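PDB 4V36: lysyl-trna-dependent l-ysyl-phosphatidylgycerol synthase from Bacillus licheniformis, which probably transfers lysine from lysyl-tRNA to phosphatidylglycerol, a membrane lipid modification linked to bacterial resistance. Local coordinates for residues V57-V62 and K88-I93; E118-L123 and Y253-M258; P155-E160 and A194-L199. All coordinates share one frame; numbering follows the deposited sequence.

Overall arrangement
All three contacts reach the same mixed sheet but meet different parts of it. Contact 1 joins two parallel strands and lies across the chain's centre from contacts 2 and 3. Its centre is about 34 Å from that of contact 2 and about 37 Å from that of contact 3. Contacts 2 and 3 are closer: their centres are about 23 Å apart and their nearest atoms about 7 Å. None of the three touches another. The bound lysine amide is about 11 Å from the Met258 side chain of contact 2 and about 12 Å from the Ile196 side chain of contact 3. Strand 220-228, which carries pocket residues Asp224 to Arg227, lies beside strand 255-261 of contact 2.

Contact 1. Residues V57-V62 and K88-I93; sequences VGQRLV and KGYLVI
Arg60-Val62 and Leu91-Ile93 pair as parallel strands of a beta-alpha-beta unit, with helix 74-87 as the crossover. Leu91 uses both its N and its O: the N donates to Gln59 O at 2.9 Å, and the O accepts from Leu61 N at 2.7 Å. Ile93 N then donates to Leu61 O at 2.7 Å, with an N-H...O angle of 168°. On the face of Arg60 and Leu91, the two side chains run side by side in the same direction. Arg60 CD is anti to its own CA (chi2 -177°), which places it 4.0 Å from Leu91 CD2. The same methyl lies over one face of the guanidinium. Helix 319-330 also packs on Arg60. On the face of Leu61, CD1 meets the edge of the Tyr90 ring, 4.0 Å from CD2 of the tyrosine. Lys88 CB sits over the centre of one face of that ring. Tyr90 OH is hydrogen-bonded to Glu9. A type II' turn from Val57 to Arg60 links strand 50-57 to strand 60-69 as a hairpin. In the other segment, Gly89 ends the helix as C-prime of a Schellman motif. All three hydrogen bonds across the contact are backbone to backbone, so they set the register, and the side chains add mainly apolar packing.

Contact 2. Residues E118-L123 and Y253-M258; sequences EAIVDL and YTAFNM
Asn257 ND2 donates to Glu118 OE1 at 2.8 Å and makes a second, weak hydrogen bond to Glu220. The two segments are neighbouring antiparallel strands in the interior of the sheet, in a domain of the acetyltransferase clan. Asn257 ND2 reaches OE1 from above the carboxylate plane, and the amide and carboxylate planes are 73° apart. The amide is gripped at its other end as well, because Asn257 OD1 accepts from Gly259 N. Arg307 and Lys309 form long, weak ion pairs with the Glu118 carboxylate and may ease the burial of its charge. Val121 and Phe256 are the hydrogen-bonded pair: Val121 N donates to Phe256 O at 2.9 Å, and Phe256 N donates back to Val121 O at 3.0 Å. Met258 N to Ala119 O and Leu123 N to Thr254 O continue the ladder on either side. On the face of Ile120 and Asn257, Ile120 CD1 lies over the face of the Asn257 amide, 3.5 Å from Asn257 CG. Its other branch, CG2, meets Ala255 CB at 3.8 Å. Helix 236-251 covers the face of Val121 and Phe256, where the Phe245 ring meets that of Phe256 edge-to-face. Leu123 CD2 packs on Phe256 CB at 4.0 Å. Further along, Val121 CG2, placed anti to its carbonyl carbon, touches Met258 SD at 3.6 Å.

Contact 3. Residues P155-E160 and A194-L199; sequences PPFSRE and APIAVL
Phe157 and Ile196 make the main contact. Ile196 CD1 sits over one face of the phenylalanine ring, 3.9 Å from the ring centroid and 24° off its normal, a CH-pi contact. Ile196 CG1 also reaches the ring, 3.6 Å from Phe157 CZ. The isoleucine chain is extended, with CD1 anti to CA (chi2 -180°), which carries the terminal methyl over the ring. At the ring edge, in its plane, lies Ala194 O, 3.5 Å from Phe157 CE2. The opposite face is covered by Pro155 CA, offset toward the rim, so the ring lies between its own loop and the strand. Pro155 CD also approaches Ala194 O, at 3.9 Å.

In the next shell, Gln192 OE1 accepts from Phe157 N and fixes the loop beside the ring. A cis peptide bond before Pro156 turns the chain between the two residues that pack here. Ser158, its OG weakly hydrogen-bonded to Phe161 N, is the N-cap of helix 159-173, whose Phe161 and Leu162 touch Phe157 and whose Leu165 touches Ile196. Strand 196-200 is held between strands 149-153 and 206-213. No hydrogen bond crosses between the two segments, so the loop leading into the helix meets the sheet through apolar contacts, with one carbonyl facing the ring's hydrogen-bearing edge.

Contact 1. Residues V57-V62 and K88-I93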
loop_
_atom_site.group_PDB
_atom_site.type_symbol
_atom_site.label_atom_id
_atom_site.label_comp_id
_atom_site.label_asym_id
_atom_site.label_seq_id
_atom_site.Cartn_x
_atom_site.Cartn_y
_atom_site.Cartn_z
ATOM N N VAL A 57 -0.649 17.260 -10.018
ATOM C CA VAL A 57 -0.225 18.291 -9.078
ATOM C C VAL A 57 0.409 19.453 -9.836
ATOM O O VAL A 57 1.600 19.427 -10.150
ATOM C CB VAL A 57 0.777 17.749 -8.038
ATOM C CG1 VAL A 57 1.161 18.843 -7.050
ATOM C CG2 VAL A 57 0.192 16.552 -7.306
ATOM N N GLY A 58 -0.393 20.470 -10.132
ATOM C CA GLY A 58 0.072 21.598 -10.915
ATOM C C GLY A 58 0.424 21.167 -12.325
ATOM O O GLY A 58 -0.419 20.641 -13.050
ATOM N N GLN A 59 1.676 21.383 -12.710
ATOM C CA GLN A 59 2.151 20.959 -14.021
ATOM C C GLN A 59 2.933 19.654 -13.915
ATOM O O GLN A 59 3.755 19.342 -14.775
ATOM C CB GLN A 59 3.021 22.045 -14.661
ATOM C CG GLN A 59 2.272 23.315 -15.043
ATOM C CD GLN A 59 1.962 24.201 -13.850
ATOM O OE1 GLN A 59 2.753 24.297 -12.911
ATOM N NE2 GLN A 59 0.804 24.850 -13.879
ATOM N N ARG A 60 2.675 18.896 -12.854
ATOM C CA ARG A 60 3.392 17.646 -12.618
ATOM C C ARG A 60 2.444 16.492 -12.307
ATOM O O ARG A 60 1.561 16.610 -11.459
ATOM C CB ARG A 60 4.400 17.818 -11.478
ATOM C CG ARG A 60 5.392 18.950 -11.707
ATOM C CD ARG A 60 6.423 19.041 -10.596
ATOM N NE ARG A 60 7.255 20.233 -10.738
ATOM C CZ ARG A 60 8.340 20.479 -10.012
ATOM N NH1 ARG A 60 8.735 19.611 -9.089
ATOM N NH2 ARG A 60 9.033 21.591 -10.210
ATOM N N LEU A 61 2.634 15.374 -13.005
ATOM C CA LEU A 61 1.808 14.188 -12.809
ATOM C C LEU A 61 2.552 13.125 -12.005
ATOM O O LEU A 61 3.691 12.784 -12.323
ATOM C CB LEU A 61 1.373 13.609 -14.157
ATOM C CG LEU A 61 0.629 14.531 -15.127
ATOM C CD1 LEU A 61 0.423 13.838 -16.463
ATOM C CD2 LEU A 61 -0.704 14.969 -14.544
ATOM N N VAL A 62 1.907 12.603 -10.966
ATOM C CA VAL A 62 2.512 11.564 -10.140
ATOM C C VAL A 62 1.830 10.216 -10.356
ATOM O O VAL A 62 0.667 10.036 -9.996
ATOM C CB VAL A 62 2.453 11.921 -8.642
ATOM C CG1 VAL A 62 3.184 10.869 -7.819
ATOM C CG2 VAL A 62 3.049 13.299 -8.401
ATOM N N LYS A 88 1.032 18.626 -23.080
ATOM C CA LYS A 88 0.595 19.630 -22.117
ATOM C C LYS A 88 1.781 20.229 -21.368
ATOM O O LYS A 88 1.616 21.134 -20.550
ATOM C CB LYS A 88 -0.402 19.023 -21.127
ATOM N N GLY A 89 2.974 19.719 -21.656
ATOM C CA GLY A 89 4.187 20.201 -21.021
ATOM C C GLY A 89 4.260 19.835 -19.552
ATOM O O GLY A 89 4.791 20.592 -18.739
ATOM N N TYR A 90 3.724 18.668 -19.209
ATOM C CA TYR A 90 3.716 18.207 -17.824
ATOM C C TYR A 90 4.939 17.359 -17.502
ATOM O O TYR A 90 5.418 16.595 -18.340
ATOM C CB TYR A 90 2.445 17.404 -17.529
ATOM C CG TYR A 90 1.169 18.215 -17.562
ATOM C CD1 TYR A 90 1.199 19.602 -17.518
ATOM C CD2 TYR A 90 -0.070 17.588 -17.633
ATOM C CE1 TYR A 90 0.033 20.346 -17.548
ATOM C CE2 TYR A 90 -1.240 18.323 -17.663
ATOM C CZ TYR A 90 -1.184 19.700 -17.619
ATOM O OH TYR A 90 -2.347 20.434 -17.650
ATOM N N LEU A 91 5.442 17.499 -16.280
ATOM C CA LEU A 91 6.510 16.643 -15.786
ATOM C C LEU A 91 5.899 15.395 -15.161
ATOM O O LEU A 91 4.917 15.483 -14.425
ATOM C CB LEU A 91 7.378 17.387 -14.768
ATOM C CG LEU A 91 8.560 16.618 -14.173
ATOM C CD1 LEU A 91 9.594 16.298 -15.242
ATOM C CD2 LEU A 91 9.188 17.396 -13.025
ATOM N N VAL A 92 6.470 14.233 -15.455
ATOM C CA VAL A 92 5.904 12.981 -14.963
ATOM C C VAL A 92 6.795 12.319 -13.918
ATOM O O VAL A 92 7.993 12.132 -14.132
ATOM C CB VAL A 92 5.658 11.989 -16.111
ATOM C CG1 VAL A 92 5.098 10.682 -15.573
ATOM C CG2 VAL A 92 4.714 12.592 -17.131
ATOM N N ILE A 93 6.192 11.967 -12.788
ATOM C CA ILE A 93 6.896 11.301 -11.701
ATOM C C ILE A 93 6.281 9.928 -11.438
ATOM O O ILE A 93 5.060 9.780 -11.436
ATOM C CB ILE A 93 6.852 12.142 -10.410
ATOM C CG1 ILE A 93 7.296 13.579 -10.693
ATOM C CG2 ILE A 93 7.712 11.512 -9.327
ATOM C CD1 ILE A 93 7.003 14.545 -9.564
#

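Contact 2. Residues E118-L123 and Y253-M258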
loop_
_atom_site.group_PDB
_atom_site.type_symbol
_atom_site.label_atom_id
_atom_site.label_comp_id
_atom_site.label_asym_id
_atom_site.label_seq_id
_atom_site.Cartn_x
_atom_site.Cartn_y
_atom_site.Cartn_z
ATOM N N GLU A 118 9.503 -3.324 0.993
ATOM C CA GLU A 118 8.307 -4.011 1.462
ATOM C C GLU A 118 8.674 -5.311 2.166
ATOM O O GLU A 118 9.466 -6.101 1.656
ATOM C CB GLU A 118 7.355 -4.300 0.298
ATOM C CG GLU A 118 6.653 -3.074 -0.259
ATOM C CD GLU A 118 5.681 -3.418 -1.370
ATOM O OE1 GLU A 118 5.796 -4.524 -1.941
ATOM O OE2 GLU A 118 4.802 -2.586 -1.671
ATOM N N ALA A 119 8.094 -5.525 3.341
ATOM C CA ALA A 119 8.339 -6.743 4.101
ATOM C C ALA A 119 7.454 -7.877 3.597
ATOM O O ALA A 119 6.236 -7.852 3.774
ATOM C CB ALA A 119 8.104 -6.502 5.583
ATOM N N ILE A 120 8.075 -8.870 2.968
ATOM C CA ILE A 120 7.347 -10.020 2.446
ATOM C C ILE A 120 7.598 -11.251 3.308
ATOM O O ILE A 120 8.698 -11.799 3.316
ATOM C CB ILE A 120 7.746 -10.331 0.993
ATOM C CG1 ILE A 120 7.717 -9.055 0.149
ATOM C CG2 ILE A 120 6.832 -11.397 0.407
ATOM C CD1 ILE A 120 6.374 -8.361 0.134
ATOM N N VAL A 121 6.568 -11.682 4.029
ATOM C CA VAL A 121 6.694 -12.800 4.955
ATOM C C VAL A 121 6.272 -14.121 4.321
ATOM O O VAL A 121 5.167 -14.242 3.794
ATOM C CB VAL A 121 5.857 -12.567 6.227
ATOM C CG1 VAL A 121 5.895 -13.792 7.127
ATOM C CG2 VAL A 121 6.358 -11.341 6.969
ATOM N N ASP A 122 7.163 -15.108 4.376
ATOM C CA ASP A 122 6.860 -16.454 3.904
ATOM C C ASP A 122 5.902 -17.137 4.876
ATOM O O ASP A 122 6.270 -17.443 6.009
ATOM C CB ASP A 122 8.148 -17.268 3.750
ATOM C CG ASP A 122 7.953 -18.540 2.939
ATOM O OD1 ASP A 122 6.826 -19.079 2.909
ATOM O OD2 ASP A 122 8.939 -19.005 2.327
ATOM N N LEU A 123 4.675 -17.380 4.425
ATOM C CA LEU A 123 3.639 -17.945 5.284
ATOM C C LEU A 123 3.862 -19.426 5.582
ATOM O O LEU A 123 3.385 -19.941 6.594
ATOM C CB LEU A 123 2.260 -17.748 4.650
ATOM C CG LEU A 123 1.781 -16.299 4.533
ATOM C CD1 LEU A 123 0.392 -16.240 3.920
ATOM C CD2 LEU A 123 1.800 -15.621 5.894
ATOM N N TYR A 253 -2.336 -19.376 0.857
ATOM C CA TYR A 253 -1.471 -18.302 0.384
ATOM C C TYR A 253 -0.025 -18.565 0.786
ATOM O O TYR A 253 0.241 -19.144 1.839
ATOM C CB TYR A 253 -1.939 -16.950 0.923
ATOM C CG TYR A 253 -3.314 -16.547 0.442
ATOM C CD1 TYR A 253 -3.541 -16.241 -0.893
ATOM C CD2 TYR A 253 -4.384 -16.466 1.323
ATOM C CE1 TYR A 253 -4.797 -15.872 -1.338
ATOM C CE2 TYR A 253 -5.644 -16.095 0.886
ATOM C CZ TYR A 253 -5.843 -15.798 -0.445
ATOM O OH TYR A 253 -7.095 -15.430 -0.883
ATOM N N THR A 254 0.907 -18.135 -0.058
ATOM C CA THR A 254 2.323 -18.418 0.150
ATOM C C THR A 254 3.043 -17.278 0.865
ATOM O O THR A 254 3.895 -17.512 1.723
ATOM C CB THR A 254 3.035 -18.697 -1.192
ATOM O OG1 THR A 254 2.347 -19.738 -1.895
ATOM C CG2 THR A 254 4.478 -19.119 -0.958
ATOM N N ALA A 255 2.697 -16.043 0.515
ATOM C CA ALA A 255 3.392 -14.882 1.061
ATOM C C ALA A 255 2.430 -13.793 1.530
ATOM O O ALA A 255 1.270 -13.753 1.122
ATOM C CB ALA A 255 4.357 -14.318 0.029
ATOM N N PHE A 256 2.928 -12.913 2.392
ATOM C CA PHE A 256 2.151 -11.772 2.862
ATOM C C PHE A 256 2.974 -10.491 2.771
ATOM O O PHE A 256 4.131 -10.454 3.188
ATOM C CB PHE A 256 1.676 -11.990 4.300
ATOM C CG PHE A 256 0.623 -11.012 4.746
ATOM C CD1 PHE A 256 0.975 -9.761 5.231
ATOM C CD2 PHE A 256 -0.719 -11.344 4.681
ATOM C CE1 PHE A 256 0.008 -8.861 5.639
ATOM C CE2 PHE A 256 -1.692 -10.449 5.088
ATOM C CZ PHE A 256 -1.328 -9.206 5.568
ATOM N N ASN A 257 2.368 -9.445 2.222
ATOM C CA ASN A 257 3.026 -8.148 2.118
ATOM C C ASN A 257 2.656 -7.270 3.307
ATOM O O ASN A 257 1.515 -6.834 3.433
ATOM C CB ASN A 257 2.646 -7.462 0.802
ATOM C CG ASN A 257 3.550 -6.289 0.465
ATOM O OD1 ASN A 257 4.150 -5.671 1.345
ATOM N ND2 ASN A 257 3.646 -5.973 -0.822
ATOM N N MET A 258 3.623 -7.016 4.183
ATOM C CA MET A 258 3.375 -6.211 5.374
ATOM C C MET A 258 3.493 -4.716 5.093
ATOM O O MET A 258 3.436 -3.898 6.010
ATOM C CB MET A 258 4.339 -6.600 6.495
ATOM C CG MET A 258 4.160 -8.015 7.008
ATOM S SD MET A 258 5.115 -8.306 8.509
ATOM C CE MET A 258 4.365 -7.118 9.618
#

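Contact 3. Residues P155-E160 and A194-L199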
loop_
_atom_site.group_PDB
_atom_site.type_symbol
_atom_site.label_atom_id
_atom_site.label_comp_id
_atom_site.label_asym_id
_atom_site.label_seq_id
_atom_site.Cartn_x
_atom_site.Cartn_y
_atom_site.Cartn_z
ATOM N N PRO A 155 -17.949 -9.302 1.493
ATOM C CA PRO A 155 -18.937 -8.344 0.985
ATOM C C PRO A 155 -20.151 -9.065 0.402
ATOM O O PRO A 155 -20.007 -10.203 -0.047
ATOM C CB PRO A 155 -18.167 -7.582 -0.100
ATOM C CG PRO A 155 -17.044 -8.487 -0.482
ATOM C CD PRO A 155 -16.668 -9.210 0.774
ATOM N N PRO A 156 -21.328 -8.417 0.397
ATOM C CA PRO A 156 -21.580 -7.034 0.818
ATOM C C PRO A 156 -21.690 -6.867 2.331
ATOM O O PRO A 156 -22.048 -7.810 3.035
ATOM C CB PRO A 156 -22.914 -6.715 0.146
ATOM C CG PRO A 156 -23.626 -8.023 0.144
ATOM C CD PRO A 156 -22.563 -9.076 -0.065
ATOM N N PHE A 157 -21.387 -5.668 2.817
ATOM C CA PHE A 157 -21.463 -5.378 4.242
ATOM C C PHE A 157 -22.634 -4.450 4.547
ATOM O O PHE A 157 -22.907 -3.512 3.797
ATOM C CB PHE A 157 -20.155 -4.756 4.733
ATOM C CG PHE A 157 -18.934 -5.556 4.380
ATOM C CD1 PHE A 157 -18.665 -6.752 5.022
ATOM C CD2 PHE A 157 -18.052 -5.108 3.410
ATOM C CE1 PHE A 157 -17.541 -7.491 4.701
ATOM C CE2 PHE A 157 -16.925 -5.841 3.085
ATOM C CZ PHE A 157 -16.669 -7.034 3.732
ATOM N N SER A 158 -23.323 -4.717 5.651
ATOM C CA SER A 158 -24.471 -3.912 6.055
ATOM C C SER A 158 -24.027 -2.610 6.708
ATOM O O SER A 158 -22.860 -2.455 7.068
ATOM C CB SER A 158 -25.366 -4.695 7.015
ATOM O OG SER A 158 -24.687 -4.964 8.229
ATOM N N ARG A 159 -24.964 -1.680 6.860
ATOM C CA ARG A 159 -24.680 -0.401 7.496
ATOM C C ARG A 159 -24.314 -0.596 8.962
ATOM O O ARG A 159 -23.445 0.098 9.490
ATOM C CB ARG A 159 -25.879 0.543 7.367
ATOM C CG ARG A 159 -25.719 1.868 8.100
ATOM C CD ARG A 159 -24.454 2.592 7.674
ATOM N NE ARG A 159 -24.435 2.859 6.239
ATOM C CZ ARG A 159 -23.401 3.388 5.595
ATOM N NH1 ARG A 159 -22.297 3.704 6.257
ATOM N NH2 ARG A 159 -23.470 3.597 4.286
ATOM N N GLU A 160 -24.976 -1.547 9.615
ATOM C CA GLU A 160 -24.700 -1.843 11.015
ATOM C C GLU A 160 -23.257 -2.300 11.195
ATOM O O GLU A 160 -22.593 -1.930 12.163
ATOM C CB GLU A 160 -25.661 -2.909 11.545
ATOM C CG GLU A 160 -25.414 -3.296 12.996
ATOM C CD GLU A 160 -26.433 -4.291 13.521
ATOM O OE1 GLU A 160 -27.415 -4.572 12.802
ATOM O OE2 GLU A 160 -26.250 -4.789 14.652
ATOM N N ALA A 194 -13.530 -5.653 -1.079
ATOM C CA ALA A 194 -12.612 -6.663 -0.561
ATOM C C ALA A 194 -13.095 -7.238 0.767
ATOM O O ALA A 194 -13.882 -6.603 1.468
ATOM C CB ALA A 194 -11.216 -6.064 -0.406
ATOM N N PRO A 195 -12.631 -8.452 1.113
ATOM C CA PRO A 195 -12.964 -9.033 2.419
ATOM C C PRO A 195 -12.454 -8.177 3.571
ATOM O O PRO A 195 -11.441 -7.490 3.428
ATOM C CB PRO A 195 -12.250 -10.388 2.394
ATOM C CG PRO A 195 -12.107 -10.713 0.952
ATOM C CD PRO A 195 -11.886 -9.400 0.266
ATOM N N ILE A 196 -13.153 -8.219 4.700
ATOM C CA ILE A 196 -12.726 -7.483 5.882
ATOM C C ILE A 196 -12.517 -8.428 7.055
ATOM O O ILE A 196 -13.430 -9.149 7.455
ATOM C CB ILE A 196 -13.744 -6.398 6.278
ATOM C CG1 ILE A 196 -13.832 -5.329 5.189
ATOM C CG2 ILE A 196 -13.355 -5.763 7.604
ATOM C CD1 ILE A 196 -14.807 -4.219 5.505
ATOM N N ALA A 197 -11.303 -8.424 7.597
ATOM C CA ALA A 197 -10.979 -9.248 8.754
ATOM C C ALA A 197 -11.173 -8.449 10.033
ATOM O O ALA A 197 -10.708 -7.316 10.138
ATOM C CB ALA A 197 -9.554 -9.764 8.657
ATOM N N VAL A 198 -11.866 -9.037 11.003
ATOM C CA VAL A 198 -12.128 -8.355 12.264
ATOM C C VAL A 198 -11.638 -9.157 13.465
ATOM O O VAL A 198 -11.524 -10.382 13.406
ATOM C CB VAL A 198 -13.632 -8.060 12.448
ATOM C CG1 VAL A 198 -14.130 -7.112 11.366
ATOM C CG2 VAL A 198 -14.432 -9.353 12.443
ATOM N N LEU A 199 -11.341 -8.452 14.551
ATOM C CA LEU A 199 -10.995 -9.090 15.812
ATOM C C LEU A 199 -12.040 -8.734 16.862
ATOM O O LEU A 199 -12.216 -7.564 17.203
ATOM C CB LEU A 199 -9.603 -8.664 16.280
ATOM C CG LEU A 199 -9.071 -9.414 17.503
ATOM C CD1 LEU A 199 -8.774 -10.864 17.152
ATOM C CD2 LEU A 199 -7.838 -8.732 18.078
#